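Local coordinates for protein 6-aminohexanoate-cyclic-dimer hydrolase (Arthrobacter sp., PDB 3A2Q) that hydrolyses the cyclic dimer of 6-aminohexanoate, a nylon-6 by-product, to the linear dimer, at residues C239-S244 with A455-E460. The protein carries 1 engineered substitution. Numbering follows the deposited sequence.
Sequences CAPTAS and AAYGRE
P241 lies over G458 with their CA atoms 5.3 Å apart, where a loop segment, 239-244, extended as far as A243, passes the turn that joins strand 448-455 to helix 460-473. The turn is a type II beta turn from A456 to R459, closed by R459 N donating to A456 O at 2.9 Å, and R459 is the N-cap of the helix. G458 occupies the third position of the turn with phi 79°, a value that favours glycine. Glycine also suits the contact, because a CB here would point at P241 and collide with its CG. Instead the pyrrolidine edge settles onto the bare backbone, P241 CD lying 3.8 Å from G458 CA.

P241 CD also reaches the aromatic ring, 3.8 Å from Y457 CE2, and P241 CG approaches Y457 CD2 at 4.1 Å. The proline comes at the ring obliquely, and the two side chains cross at about a right angle. Y457 CG stands anti to the backbone N (chi1 -162°), beside the carbonyl carbon, which carries the ring past the proline and brings the hydroxyl near the backbone of C239. Y457 OH and C239 O are 3.6 Å apart, the carbonyl oxygen lying at the ring edge near its plane, and this is a polar approach without a hydrogen bond. Replacing Y457 by an alanine would remove the ring and is likely to leave P241 CD and CG with only G458 beside them in this contact, and C239 O without its neighbouring hydroxyl.

R193, from a third loop, bridges the two segments, hydrogen-bonding P241 O and forming a salt bridge with E460 at the start of the helix. Between the segments themselves there is no hydrogen bond; the contact is small, apolar packing away from the active site, resting on van der Waals contact of the proline with the glycine of the turn and the adjoining tyrosine ring.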
ATOM      1  N   CYS A 239      -4.673 -15.028   9.996  1.00 29.22           N
ATOM      2  CA  CYS A 239      -4.867 -15.915   8.866  1.00 30.56           C
ATOM      3  C   CYS A 239      -6.178 -15.531   8.185  1.00 33.03           C
ATOM      4  O   CYS A 239      -7.107 -15.045   8.836  1.00 39.44           O
ATOM      5  CB  CYS A 239      -4.915 -17.365   9.354  1.00 33.20           C
ATOM      6  SG  CYS A 239      -4.690 -18.605   8.065  1.00 34.07           S
ATOM      7  N   ALA A 240      -6.247 -15.722   6.874  1.00 28.32           N
ATOM      8  CA  ALA A 240      -7.451 -15.379   6.130  1.00 27.64           C
ATOM      9  C   ALA A 240      -8.108 -16.646   5.592  1.00 29.83           C
ATOM     10  O   ALA A 240      -7.451 -17.672   5.455  1.00 29.16           O
ATOM     11  CB  ALA A 240      -7.097 -14.441   4.976  1.00 28.24           C
ATOM     12  N   PRO A 241      -9.420 -16.590   5.304  1.00 30.05           N
ATOM     13  CA  PRO A 241     -10.177 -17.728   4.770  1.00 32.76           C
ATOM     14  C   PRO A 241      -9.555 -18.173   3.446  1.00 34.90           C
ATOM     15  O   PRO A 241      -9.138 -17.341   2.645  1.00 35.34           O
ATOM     16  CB  PRO A 241     -11.581 -17.156   4.583  1.00 33.04           C
ATOM     17  CG  PRO A 241     -11.656 -16.088   5.642  1.00 32.60           C
ATOM     18  CD  PRO A 241     -10.307 -15.441   5.554  1.00 27.17           C
ATOM     19  N   THR A 242      -9.504 -19.481   3.227  1.00 35.26           N
ATOM     20  CA  THR A 242      -8.911 -20.056   2.024  1.00 35.85           C
ATOM     21  C   THR A 242      -9.838 -20.018   0.813  1.00 36.79           C
ATOM     22  O   THR A 242     -11.030 -20.310   0.923  1.00 35.32           O
ATOM     23  CB  THR A 242      -8.516 -21.526   2.269  1.00 37.79           C
ATOM     24  OG1 THR A 242      -7.683 -21.613   3.430  1.00 46.91           O
ATOM     25  CG2 THR A 242      -7.760 -22.082   1.072  1.00 45.71           C
ATOM     26  N   ALA A 243      -9.280 -19.665  -0.342  1.00 35.10           N
ATOM     27  CA  ALA A 243     -10.048 -19.623  -1.579  1.00 37.36           C
ATOM     28  C   ALA A 243     -10.038 -21.035  -2.155  1.00 36.10           C
ATOM     29  O   ALA A 243      -9.085 -21.784  -1.953  1.00 36.69           O
ATOM     30  CB  ALA A 243      -9.414 -18.649  -2.567  1.00 37.69           C
ATOM     31  N   SER A 244     -11.091 -21.391  -2.877  1.00 40.62           N
ATOM     32  CA  SER A 244     -11.194 -22.723  -3.459  1.00 44.79           C
ATOM     33  C   SER A 244     -10.387 -22.871  -4.744  1.00 46.35           C
ATOM     34  O   SER A 244     -10.018 -23.980  -5.134  1.00 47.41           O
ATOM     35  CB  SER A 244     -12.663 -23.042  -3.744  1.00 49.51           C
ATOM     36  OG  SER A 244     -13.235 -22.048  -4.577  1.00 54.54           O
ATOM     37  N   ALA A 455     -14.690  -5.533   0.022  1.00 24.69           N
ATOM     38  CA  ALA A 455     -15.507  -6.743   0.076  1.00 25.57           C
ATOM     39  C   ALA A 455     -15.476  -7.335   1.483  1.00 25.64           C
ATOM     40  O   ALA A 455     -14.732  -6.869   2.347  1.00 26.06           O
ATOM     41  CB  ALA A 455     -15.000  -7.763  -0.936  1.00 21.41           C
ATOM     42  N   ALA A 456     -16.285  -8.364   1.718  1.00 24.30           N
ATOM     43  CA  ALA A 456     -16.324  -8.998   3.030  1.00 24.31           C
ATOM     44  C   ALA A 456     -14.987  -9.668   3.348  1.00 23.93           C
ATOM     45  O   ALA A 456     -14.220 -10.002   2.447  1.00 24.30           O
ATOM     46  CB  ALA A 456     -17.458 -10.024   3.085  1.00 24.43           C
ATOM     47  N   TYR A 457     -14.716  -9.848   4.638  1.00 23.85           N
ATOM     48  CA  TYR A 457     -13.485 -10.487   5.113  1.00 23.61           C
ATOM     49  C   TYR A 457     -13.186 -11.755   4.308  1.00 24.24           C
ATOM     50  O   TYR A 457     -14.025 -12.659   4.227  1.00 27.42           O
ATOM     51  CB  TYR A 457     -13.645 -10.862   6.588  1.00 21.41           C
ATOM     52  CG  TYR A 457     -12.354 -11.137   7.332  1.00 22.91           C
ATOM     53  CD1 TYR A 457     -11.645 -10.102   7.939  1.00 26.27           C
ATOM     54  CD2 TYR A 457     -11.849 -12.431   7.439  1.00 24.51           C
ATOM     55  CE1 TYR A 457     -10.463 -10.351   8.639  1.00 31.91           C
ATOM     56  CE2 TYR A 457     -10.670 -12.693   8.131  1.00 29.29           C
ATOM     57  CZ  TYR A 457      -9.981 -11.648   8.728  1.00 34.84           C
ATOM     58  OH  TYR A 457      -8.806 -11.899   9.401  1.00 39.88           O
ATOM     59  N   GLY A 458     -12.000 -11.809   3.710  1.00 22.70           N
ATOM     60  CA  GLY A 458     -11.591 -12.970   2.941  1.00 25.31           C
ATOM     61  C   GLY A 458     -12.122 -13.124   1.524  1.00 24.62           C
ATOM     62  O   GLY A 458     -11.777 -14.091   0.846  1.00 25.45           O
ATOM     63  N   ARG A 459     -12.924 -12.179   1.054  1.00 23.90           N
ATOM     64  CA  ARG A 459     -13.493 -12.295  -0.287  1.00 25.04           C
ATOM     65  C   ARG A 459     -12.775 -11.563  -1.426  1.00 24.46           C
ATOM     66  O   ARG A 459     -13.409 -10.848  -2.210  1.00 23.94           O
ATOM     67  CB  ARG A 459     -14.964 -11.873  -0.268  1.00 23.46           C
ATOM     68  CG  ARG A 459     -15.849 -12.685   0.666  1.00 28.03           C
ATOM     69  CD  ARG A 459     -15.668 -14.176   0.436  1.00 29.51           C
ATOM     70  NE  ARG A 459     -15.955 -14.585  -0.936  1.00 28.79           N
ATOM     71  CZ  ARG A 459     -17.176 -14.777  -1.426  1.00 37.00           C
ATOM     72  NH1 ARG A 459     -18.243 -14.595  -0.661  1.00 37.56           N
ATOM     73  NH2 ARG A 459     -17.328 -15.171  -2.684  1.00 37.34           N
ATOM     74  N   GLU A 460     -11.465 -11.753  -1.527  1.00 24.35           N
ATOM     75  CA  GLU A 460     -10.703 -11.139  -2.607  1.00 23.50           C
ATOM     76  C   GLU A 460     -11.213 -11.676  -3.940  1.00 26.57           C
ATOM     77  O   GLU A 460     -11.118 -11.008  -4.965  1.00 25.24           O
ATOM     78  CB  GLU A 460      -9.211 -11.455  -2.475  1.00 24.80           C
ATOM     79  CG  GLU A 460      -8.474 -10.580  -1.479  1.00 25.96           C
ATOM     80  CD  GLU A 460      -8.416 -11.178  -0.093  1.00 26.81           C
ATOM     81  OE1 GLU A 460      -9.448 -11.690   0.382  1.00 26.31           O
ATOM     82  OE2 GLU A 460      -7.333 -11.123   0.521  1.00 23.70           O
TER